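Local atomic coordinates of protein SSD1 (Saccharomyces cerevisiae S288C, PDB entry 7AM1), a protein that binds mRNA, including sites in untranslated regions, and represses translation, as a non-enzymatic pseudonuclease of the RNase II family. Residues L189-E194 with G754-V759; L522-S527 with G622-L627; D529-K534 with M631-Y636. All coordinates share one frame; numbering follows the deposited sequence.

Overall arrangement
All three contacts are buried, but they differ in what they join. Interaction 1 ties a loop of the N-terminal part to a strand of the C-terminal OB-type region, whereas interactions 2 and 3 both lie within the RNB domain. Interactions 2 and 3 hold consecutive pieces of the same two chain regions: helix 523-529 and the loop after it against helix 617-629 and the strand that follows. Interaction 2 sits between the others, its centre about 13 Å from that of interaction 1 and 12 Å from that of interaction 3. In interactions 1 and 2 a glutamate carboxylate takes backbone N-H from leucines, interaction 1 adding a backbone-to-backbone bond; interaction 3 relies on an arginine-glutamate salt bridge.

Interaction 1 (L189-E194 with G754-V759); sequences LLLVEE and GIEKRV
Leu191 meets Glu756 twice, with its N-H at the carboxylate and its side chain on the backbone carbonyl. The Leu191 N-H donates to Glu756 OE1 at 3.0 Å, arriving from above the carboxylate, 42° out of its plane. CG of Glu756 stands anti to the backbone N (chi1 176°), and the chain runs on extended to the carboxylate. The leucine side chain then lies over the strand backbone: Leu191 CG is 3.5 Å from Glu756 O, while Leu191 CD1 continues to the Arg758 guanidinium, 4.0 Å from NH2. Arg758 NE is itself held in a salt bridge by Asp747 of strand 745-750. The other carboxylate oxygen, Glu756 OE2, pairs with Lys629. An alanine in place of Glu756 would probably leave the Leu191 N-H without its acceptor and Lys629 without this counter-charge.

The strand involved, 755-760, is an outermost strand of the five-stranded antiparallel sheet in the C-terminal OB-type region. Residues 189-191 lie in the loop between helix 175-186 and strand 206-214, so the contact joins parts of the chain more than 550 residues apart.

Leu189 brings its carbonyl oxygen to the strand. Glu756 N donates to Leu189 O at 2.9 Å in a nearly straight bond (164° at the hydrogen). The same oxygen also takes a CA-H...O contact from Ile755 CA at 3.1 Å and a weak bond from Lys757 NZ at 3.2 Å. Lys757 folds back to arrive there, and its NZ donates more firmly to Glu756 O at 2.8 Å as well as to the carbonyls of Ser188 and Glu185. Leu189 CD2 meets Ile755 CG2 at 3.9 Å, the two side chains crossing at about a right angle. Both also rest on Leu718 of helix 689-725.

Interaction 2 (L522-S527 with G622-L627); sequences LSLLES and GIEILL
Glu624 OE2 takes the backbone N-H of Leu524 at 2.8 Å, a short but clearly bent bond that reaches the oxygen on its syn side, 35° out of the carboxylate plane. Leu525 N adds a weak bond to the same Glu624 OE2 at 3.4 Å. A water accepts from Ser523 N at 2.8 Å and lies beside Glu624 OE1, although that second spacing is too short to be trusted. The glutamate spans the gap between helices 523-529 and 617-629 with CG anti to the backbone N (chi1 -174°) and an extended chain.

Apolar groups flank this polar centre. Leu522 CD2 packs on the carboxylate carbon, Glu624 CD, at 3.7 Å, and Leu524 CB closes on OE2. Leu524 CD1 reaches Ile625 CG1 at 3.6 Å; Leu525 CD1 touches Leu627 CD2 at 4.2 Å. The short helix segments run nearly parallel, 22° apart, with axes 9.6 Å from each other at closest approach. Within the RNB domain, helix 604-612 supports Leu522, Leu525 and Leu627.

Leu522 occupies the N-cap position but has no side-chain acceptor to offer the first turn. A carboxylate from the neighbouring helix supplies one instead, and the positive end of the helix dipole would probably favour its ionised form in this buried setting.

Interaction 3 (D529-K534 with M631-Y636); sequences DDEKVK and MPRARY
Arg633 and Glu531 form the salt bridge that carries this contact. The guanidinium approaches with both terminal nitrogens and grips a single oxygen: Arg633 NH2 lies 2.9 Å from Glu531 OE1, and Arg633 NH1 lies 3.1 Å from that same OE1. Glu531 OE1 receives NH2 on its anti lone pair, whereas NH1 comes from above the carboxylate. The oxygen stays within about 8° of the guanidinium plane for both bonds. Consistent with this, the carboxylate and guanidinium planes are turned 65° apart and the side chains cross at about a right angle. Further charges extend the pair: Arg633 NH1 also meets Asp704, and Glu531 OE2 meets Lys703. The Asp530 carboxylate is itself engaged by Lys703, Arg665 and Arg666.

Hydrogen bonds add to this. Arg633 NH2 donates to the backbone carbonyl of Ser527, and inside the loop Glu531 N gives a weak bond to Asp530 OD1 at 3.0 Å.

Packing is slight. Ala634 CB points toward the loop and touches Asp529 OD1 at 3.6 Å, an oxygen in a salt bridge with Arg575 and hydrogen-bonded to His649.

Together these contacts make a buried network of charges in the RNB domain of this RNase II relative, where the loop leaving helix 523-529 meets the lead-in to strand 635-638, one half of a two-stranded antiparallel sheet, next to helix 689-725.

Interaction 1 (L189-E194 with G754-V759)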
loop_
_atom_site.group_PDB
_atom_site.type_symbol
_atom_site.label_atom_id
_atom_site.label_comp_id
_atom_site.label_asym_id
_atom_site.label_seq_id
_atom_site.Cartn_x
_atom_site.Cartn_y
_atom_site.Cartn_z
ATOM N N LEU A 189 5.102 6.895 -2.110
ATOM C CA LEU A 189 5.952 7.012 -0.931
ATOM C C LEU A 189 7.276 6.283 -1.131
ATOM O O LEU A 189 8.345 6.822 -0.821
ATOM C CB LEU A 189 5.211 6.483 0.295
ATOM C CG LEU A 189 3.932 7.257 0.625
ATOM C CD1 LEU A 189 3.109 6.497 1.653
ATOM C CD2 LEU A 189 4.261 8.675 1.107
ATOM N N LEU A 190 7.224 5.066 -1.660
ATOM C CA LEU A 190 8.400 4.258 -1.956
ATOM C C LEU A 190 8.616 4.226 -3.470
ATOM O O LEU A 190 7.889 4.860 -4.237
ATOM C CB LEU A 190 8.235 2.847 -1.383
ATOM C CG LEU A 190 7.819 2.756 0.092
ATOM C CD1 LEU A 190 7.696 1.289 0.529
ATOM C CD2 LEU A 190 8.776 3.510 1.013
ATOM N N LEU A 191 9.627 3.474 -3.900
ATOM C CA LEU A 191 9.956 3.326 -5.313
ATOM C C LEU A 191 9.529 1.952 -5.809
ATOM O O LEU A 191 9.886 0.936 -5.205
ATOM C CB LEU A 191 11.455 3.501 -5.565
ATOM C CG LEU A 191 12.064 4.889 -5.401
ATOM C CD1 LEU A 191 13.571 4.799 -5.596
ATOM C CD2 LEU A 191 11.445 5.868 -6.389
ATOM N N VAL A 192 8.823 1.919 -6.941
ATOM C CA VAL A 192 8.418 0.644 -7.518
ATOM C C VAL A 192 9.668 -0.053 -8.051
ATOM O O VAL A 192 10.636 0.594 -8.474
ATOM C CB VAL A 192 7.375 0.820 -8.640
ATOM C CG1 VAL A 192 6.437 1.999 -8.349
ATOM C CG2 VAL A 192 8.029 0.916 -10.020
ATOM N N GLU A 193 9.649 -1.378 -8.045
ATOM C CA GLU A 193 10.772 -2.150 -8.551
ATOM C C GLU A 193 10.522 -2.560 -9.998
ATOM O O GLU A 193 9.393 -2.534 -10.492
ATOM C CB GLU A 193 11.008 -3.392 -7.687
ATOM N N GLU A 194 11.606 -2.927 -10.676
ATOM C CA GLU A 194 11.529 -3.379 -12.058
ATOM C C GLU A 194 12.826 -4.087 -12.413
ATOM O O GLU A 194 13.901 -3.723 -11.925
ATOM C CB GLU A 194 11.277 -2.211 -13.018
ATOM N N GLY A 754 9.072 7.748 6.166
ATOM C CA GLY A 754 8.546 6.579 5.483
ATOM C C GLY A 754 8.526 6.719 3.978
ATOM O O GLY A 754 7.544 6.329 3.332
ATOM N N ILE A 755 9.591 7.276 3.396
ATOM C CA ILE A 755 9.690 7.422 1.953
ATOM C C ILE A 755 11.034 6.897 1.472
ATOM O O ILE A 755 12.018 6.830 2.214
ATOM C CB ILE A 755 9.494 8.885 1.485
ATOM C CG1 ILE A 755 10.564 9.801 2.092
ATOM C CG2 ILE A 755 8.082 9.354 1.812
ATOM C CD1 ILE A 755 10.478 11.250 1.614
ATOM N N GLU A 756 11.046 6.512 0.203
ATOM C CA GLU A 756 12.227 6.038 -0.501
ATOM C C GLU A 756 12.242 6.752 -1.843
ATOM O O GLU A 756 11.242 6.722 -2.568
ATOM C CB GLU A 756 12.187 4.518 -0.687
ATOM C CG GLU A 756 13.339 3.953 -1.507
ATOM C CD GLU A 756 13.036 2.589 -2.105
ATOM O OE1 GLU A 756 11.845 2.233 -2.253
ATOM O OE2 GLU A 756 14.003 1.864 -2.423
ATOM N N LYS A 757 13.350 7.419 -2.158
ATOM C CA LYS A 757 13.437 8.239 -3.359
ATOM C C LYS A 757 14.827 8.106 -3.965
ATOM O O LYS A 757 15.750 7.572 -3.347
ATOM C CB LYS A 757 13.117 9.708 -3.054
ATOM C CG LYS A 757 11.676 9.945 -2.640
ATOM C CD LYS A 757 10.744 9.929 -3.838
ATOM C CE LYS A 757 9.324 9.534 -3.450
ATOM N NZ LYS A 757 9.090 8.070 -3.628
ATOM N N ARG A 758 14.973 8.620 -5.183
ATOM C CA ARG A 758 16.172 8.412 -5.981
ATOM C C ARG A 758 16.862 9.733 -6.287
ATOM O O ARG A 758 16.239 10.659 -6.818
ATOM C CB ARG A 758 15.817 7.691 -7.285
ATOM C CG ARG A 758 16.985 7.499 -8.239
ATOM C CD ARG A 758 16.647 6.463 -9.296
ATOM N NE ARG A 758 16.384 5.166 -8.675
ATOM C CZ ARG A 758 15.714 4.173 -9.247
ATOM N NH1 ARG A 758 15.222 4.311 -10.473
ATOM N NH2 ARG A 758 15.537 3.038 -8.589
ATOM N N VAL A 759 18.151 9.804 -5.962
ATOM C CA VAL A 759 19.001 10.923 -6.347
ATOM C C VAL A 759 19.546 10.652 -7.742
ATOM O O VAL A 759 20.131 9.591 -7.996
ATOM C CB VAL A 759 20.145 11.119 -5.339
ATOM C CG1 VAL A 759 21.075 12.239 -5.804
ATOM C CG2 VAL A 759 19.591 11.411 -3.946
#

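Interaction 2 (L522-S527 with G622-L627)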
loop_
_atom_site.group_PDB
_atom_site.type_symbol
_atom_site.label_atom_id
_atom_site.label_comp_id
_atom_site.label_asym_id
_atom_site.label_seq_id
_atom_site.Cartn_x
_atom_site.Cartn_y
_atom_site.Cartn_z
ATOM N N LEU A 522 6.934 -5.535 11.445
ATOM C CA LEU A 522 7.108 -5.347 10.006
ATOM C C LEU A 522 5.863 -4.641 9.475
ATOM O O LEU A 522 4.901 -5.276 9.039
ATOM C CB LEU A 522 7.356 -6.680 9.320
ATOM C CG LEU A 522 8.608 -7.417 9.807
ATOM C CD1 LEU A 522 8.700 -8.792 9.155
ATOM C CD2 LEU A 522 9.879 -6.595 9.539
ATOM N N SER A 523 5.900 -3.307 9.507
ATOM C CA SER A 523 4.731 -2.522 9.139
ATOM C C SER A 523 4.395 -2.666 7.663
ATOM O O SER A 523 3.218 -2.679 7.290
ATOM C CB SER A 523 4.963 -1.053 9.476
ATOM O OG SER A 523 3.832 -0.288 9.116
ATOM N N LEU A 524 5.410 -2.772 6.807
ATOM C CA LEU A 524 5.144 -2.860 5.375
ATOM C C LEU A 524 4.548 -4.219 5.018
ATOM O O LEU A 524 3.621 -4.302 4.203
ATOM C CB LEU A 524 6.426 -2.581 4.584
ATOM C CG LEU A 524 7.055 -1.196 4.809
ATOM C CD1 LEU A 524 8.316 -1.003 3.974
ATOM C CD2 LEU A 524 6.078 -0.058 4.541
ATOM N N LEU A 525 5.038 -5.298 5.631
ATOM C CA LEU A 525 4.448 -6.602 5.342
ATOM C C LEU A 525 2.987 -6.649 5.783
ATOM O O LEU A 525 2.146 -7.233 5.092
ATOM C CB LEU A 525 5.249 -7.721 6.002
ATOM C CG LEU A 525 6.711 -7.878 5.572
ATOM C CD1 LEU A 525 7.204 -9.289 5.899
ATOM C CD2 LEU A 525 6.932 -7.554 4.103
ATOM N N GLU A 526 2.653 -6.020 6.915
ATOM C CA GLU A 526 1.248 -5.940 7.313
ATOM C C GLU A 526 0.401 -5.329 6.200
ATOM O O GLU A 526 -0.702 -5.811 5.913
ATOM C CB GLU A 526 1.109 -5.140 8.611
ATOM C CG GLU A 526 -0.280 -4.545 8.888
ATOM C CD GLU A 526 -1.372 -5.581 9.130
ATOM O OE1 GLU A 526 -1.060 -6.783 9.282
ATOM O OE2 GLU A 526 -2.554 -5.176 9.186
ATOM N N SER A 527 0.913 -4.280 5.542
ATOM C CA SER A 527 0.135 -3.581 4.524
ATOM C C SER A 527 -0.058 -4.418 3.267
ATOM O O SER A 527 -0.897 -4.063 2.433
ATOM C CB SER A 527 0.782 -2.229 4.175
ATOM O OG SER A 527 1.890 -2.369 3.307
ATOM N N GLY A 622 15.341 -0.599 5.941
ATOM C CA GLY A 622 15.738 -0.618 4.547
ATOM C C GLY A 622 15.576 -1.986 3.919
ATOM O O GLY A 622 15.087 -2.109 2.795
ATOM N N ILE A 623 15.975 -3.035 4.637
ATOM C CA ILE A 623 15.841 -4.383 4.095
ATOM C C ILE A 623 14.370 -4.767 3.977
ATOM O O ILE A 623 13.968 -5.436 3.016
ATOM C CB ILE A 623 16.645 -5.380 4.951
ATOM C CG1 ILE A 623 18.141 -5.072 4.778
ATOM C CG2 ILE A 623 16.302 -6.828 4.570
ATOM C CD1 ILE A 623 19.079 -6.039 5.471
ATOM N N GLU A 624 13.535 -4.329 4.923
ATOM C CA GLU A 624 12.105 -4.583 4.785
ATOM C C GLU A 624 11.553 -3.904 3.535
ATOM O O GLU A 624 10.734 -4.489 2.814
ATOM C CB GLU A 624 11.339 -4.109 6.021
ATOM C CG GLU A 624 9.858 -4.496 5.979
ATOM C CD GLU A 624 9.040 -3.895 7.106
ATOM O OE1 GLU A 624 9.618 -3.202 7.970
ATOM O OE2 GLU A 624 7.808 -4.098 7.108
ATOM N N ILE A 625 11.981 -2.667 3.265
ATOM C CA ILE A 625 11.534 -1.984 2.053
ATOM C C ILE A 625 11.882 -2.822 0.829
ATOM O O ILE A 625 11.040 -3.055 -0.045
ATOM C CB ILE A 625 12.140 -0.568 1.966
ATOM C CG1 ILE A 625 11.496 0.355 3.008
ATOM C CG2 ILE A 625 11.957 0.007 0.561
ATOM C CD1 ILE A 625 12.231 1.686 3.211
ATOM N N LEU A 626 13.122 -3.317 0.765
ATOM C CA LEU A 626 13.535 -4.146 -0.364
ATOM C C LEU A 626 12.676 -5.401 -0.475
ATOM O O LEU A 626 12.259 -5.784 -1.576
ATOM C CB LEU A 626 15.010 -4.519 -0.222
ATOM C CG LEU A 626 16.004 -3.353 -0.244
ATOM C CD1 LEU A 626 17.423 -3.859 -0.055
ATOM C CD2 LEU A 626 15.890 -2.556 -1.526
ATOM N N LEU A 627 12.408 -6.061 0.654
ATOM C CA LEU A 627 11.574 -7.257 0.637
ATOM C C LEU A 627 10.159 -6.927 0.180
ATOM O O LEU A 627 9.586 -7.630 -0.659
ATOM C CB LEU A 627 11.561 -7.893 2.026
ATOM C CG LEU A 627 10.675 -9.124 2.203
ATOM C CD1 LEU A 627 11.086 -10.216 1.234
ATOM C CD2 LEU A 627 10.744 -9.619 3.632
HETATM O O HOH W 1 8.455 -2.237 9.870
#

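Interaction 3 (D529-K534 with M631-Y636)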
loop_
_atom_site.group_PDB
_atom_site.type_symbol
_atom_site.label_atom_id
_atom_site.label_comp_id
_atom_site.label_asym_id
_atom_site.label_seq_id
_atom_site.Cartn_x
_atom_site.Cartn_y
_atom_site.Cartn_z
ATOM N N ASP A 529 -1.373 -7.259 3.559
ATOM C CA ASP A 529 -2.618 -7.961 3.834
ATOM C C ASP A 529 -3.800 -7.041 4.087
ATOM O O ASP A 529 -4.920 -7.380 3.703
ATOM C CB ASP A 529 -2.479 -8.888 5.045
ATOM C CG ASP A 529 -3.689 -9.778 5.215
ATOM O OD1 ASP A 529 -3.894 -10.648 4.340
ATOM O OD2 ASP A 529 -4.445 -9.592 6.194
ATOM N N ASP A 530 -3.584 -5.871 4.678
ATOM C CA ASP A 530 -4.695 -5.067 5.165
ATOM C C ASP A 530 -4.271 -3.608 5.175
ATOM O O ASP A 530 -3.096 -3.279 4.996
ATOM C CB ASP A 530 -5.109 -5.555 6.562
ATOM C CG ASP A 530 -6.542 -5.225 6.914
ATOM O OD1 ASP A 530 -7.302 -4.764 6.038
ATOM O OD2 ASP A 530 -6.903 -5.427 8.097
ATOM N N GLU A 531 -5.246 -2.729 5.373
ATOM C CA GLU A 531 -4.987 -1.303 5.492
ATOM C C GLU A 531 -5.157 -0.851 6.936
ATOM O O GLU A 531 -5.895 -1.457 7.717
ATOM C CB GLU A 531 -5.928 -0.490 4.598
ATOM C CG GLU A 531 -5.917 -0.901 3.131
ATOM C CD GLU A 531 -6.820 -2.081 2.840
ATOM O OE1 GLU A 531 -6.301 -3.123 2.385
ATOM O OE2 GLU A 531 -8.048 -1.972 3.072
ATOM N N LYS A 532 -4.501 0.258 7.265
ATOM C CA LYS A 532 -4.672 0.870 8.572
ATOM C C LYS A 532 -6.070 1.463 8.682
ATOM O O LYS A 532 -6.653 1.925 7.695
ATOM C CB LYS A 532 -3.643 1.977 8.801
ATOM C CG LYS A 532 -2.214 1.510 8.988
ATOM C CD LYS A 532 -1.321 2.693 9.359
ATOM C CE LYS A 532 0.090 2.247 9.682
ATOM N NZ LYS A 532 0.979 3.414 9.922
ATOM N N VAL A 533 -6.608 1.435 9.899
ATOM C CA VAL A 533 -7.869 2.093 10.223
ATOM C C VAL A 533 -7.538 3.492 10.726
ATOM O O VAL A 533 -7.999 4.493 10.169
ATOM C CB VAL A 533 -8.670 1.290 11.264
ATOM C CG1 VAL A 533 -9.890 2.076 11.733
ATOM C CG2 VAL A 533 -9.083 -0.057 10.687
ATOM N N LYS A 534 -6.731 3.572 11.783
ATOM C CA LYS A 534 -6.134 4.840 12.191
ATOM C C LYS A 534 -4.891 5.042 11.336
ATOM O O LYS A 534 -3.930 4.274 11.442
ATOM C CB LYS A 534 -5.790 4.836 13.677
ATOM C CG LYS A 534 -5.544 6.232 14.257
ATOM C CD LYS A 534 -4.157 6.774 13.964
ATOM C CE LYS A 534 -4.070 8.273 14.280
ATOM N NZ LYS A 534 -4.583 9.131 13.168
ATOM N N MET A 631 6.870 -8.388 -3.610
ATOM C CA MET A 631 5.646 -9.131 -3.379
ATOM C C MET A 631 4.402 -8.334 -3.735
ATOM O O MET A 631 4.313 -7.142 -3.425
ATOM C CB MET A 631 5.549 -9.554 -1.912
ATOM C CG MET A 631 6.320 -10.801 -1.613
ATOM S SD MET A 631 6.069 -11.336 0.076
ATOM C CE MET A 631 6.976 -10.068 0.960
ATOM N N PRO A 632 3.423 -8.970 -4.368
ATOM C CA PRO A 632 2.110 -8.344 -4.514
ATOM C C PRO A 632 1.322 -8.508 -3.222
ATOM O O PRO A 632 1.663 -9.303 -2.345
ATOM C CB PRO A 632 1.476 -9.130 -5.662
ATOM C CG PRO A 632 2.013 -10.521 -5.456
ATOM C CD PRO A 632 3.433 -10.337 -4.928
ATOM N N ARG A 633 0.241 -7.747 -3.127
ATOM C CA ARG A 633 -0.656 -7.874 -1.995
ATOM C C ARG A 633 -1.335 -9.239 -1.977
ATOM O O ARG A 633 -1.354 -9.968 -2.971
ATOM C CB ARG A 633 -1.719 -6.786 -2.035
ATOM C CG ARG A 633 -1.161 -5.395 -1.893
ATOM C CD ARG A 633 -2.286 -4.469 -1.551
ATOM N NE ARG A 633 -2.432 -4.306 -0.112
ATOM C CZ ARG A 633 -3.584 -4.083 0.512
ATOM N NH1 ARG A 633 -4.724 -4.029 -0.168
ATOM N NH2 ARG A 633 -3.590 -3.919 1.829
ATOM N N ALA A 634 -1.881 -9.580 -0.813
ATOM C CA ALA A 634 -2.644 -10.808 -0.644
ATOM C C ALA A 634 -3.914 -10.772 -1.495
ATOM O O ALA A 634 -4.340 -9.719 -1.984
ATOM C CB ALA A 634 -2.994 -11.007 0.833
ATOM N N ARG A 635 -4.525 -11.946 -1.672
ATOM C CA ARG A 635 -5.721 -12.065 -2.498
ATOM C C ARG A 635 -6.759 -12.951 -1.824
ATOM O O ARG A 635 -6.434 -14.052 -1.372
ATOM C CB ARG A 635 -5.402 -12.674 -3.871
ATOM C CG ARG A 635 -4.266 -12.009 -4.616
ATOM C CD ARG A 635 -4.114 -12.598 -6.011
ATOM N NE ARG A 635 -4.920 -11.841 -6.967
ATOM C CZ ARG A 635 -6.161 -12.146 -7.337
ATOM N NH1 ARG A 635 -6.780 -13.213 -6.843
ATOM N NH2 ARG A 635 -6.792 -11.372 -8.209
ATOM N N TYR A 636 -8.005 -12.490 -1.782
ATOM C CA TYR A 636 -9.104 -13.405 -1.520
ATOM C C TYR A 636 -9.228 -14.402 -2.671
ATOM O O TYR A 636 -8.937 -14.085 -3.828
ATOM C CB TYR A 636 -10.426 -12.661 -1.355
ATOM C CG TYR A 636 -10.450 -11.636 -0.245
ATOM C CD1 TYR A 636 -10.320 -12.012 1.088
ATOM C CD2 TYR A 636 -10.642 -10.297 -0.531
ATOM C CE1 TYR A 636 -10.357 -11.071 2.103
ATOM C CE2 TYR A 636 -10.683 -9.355 0.462
ATOM C CZ TYR A 636 -10.537 -9.738 1.778
ATOM O OH TYR A 636 -10.579 -8.782 2.766
#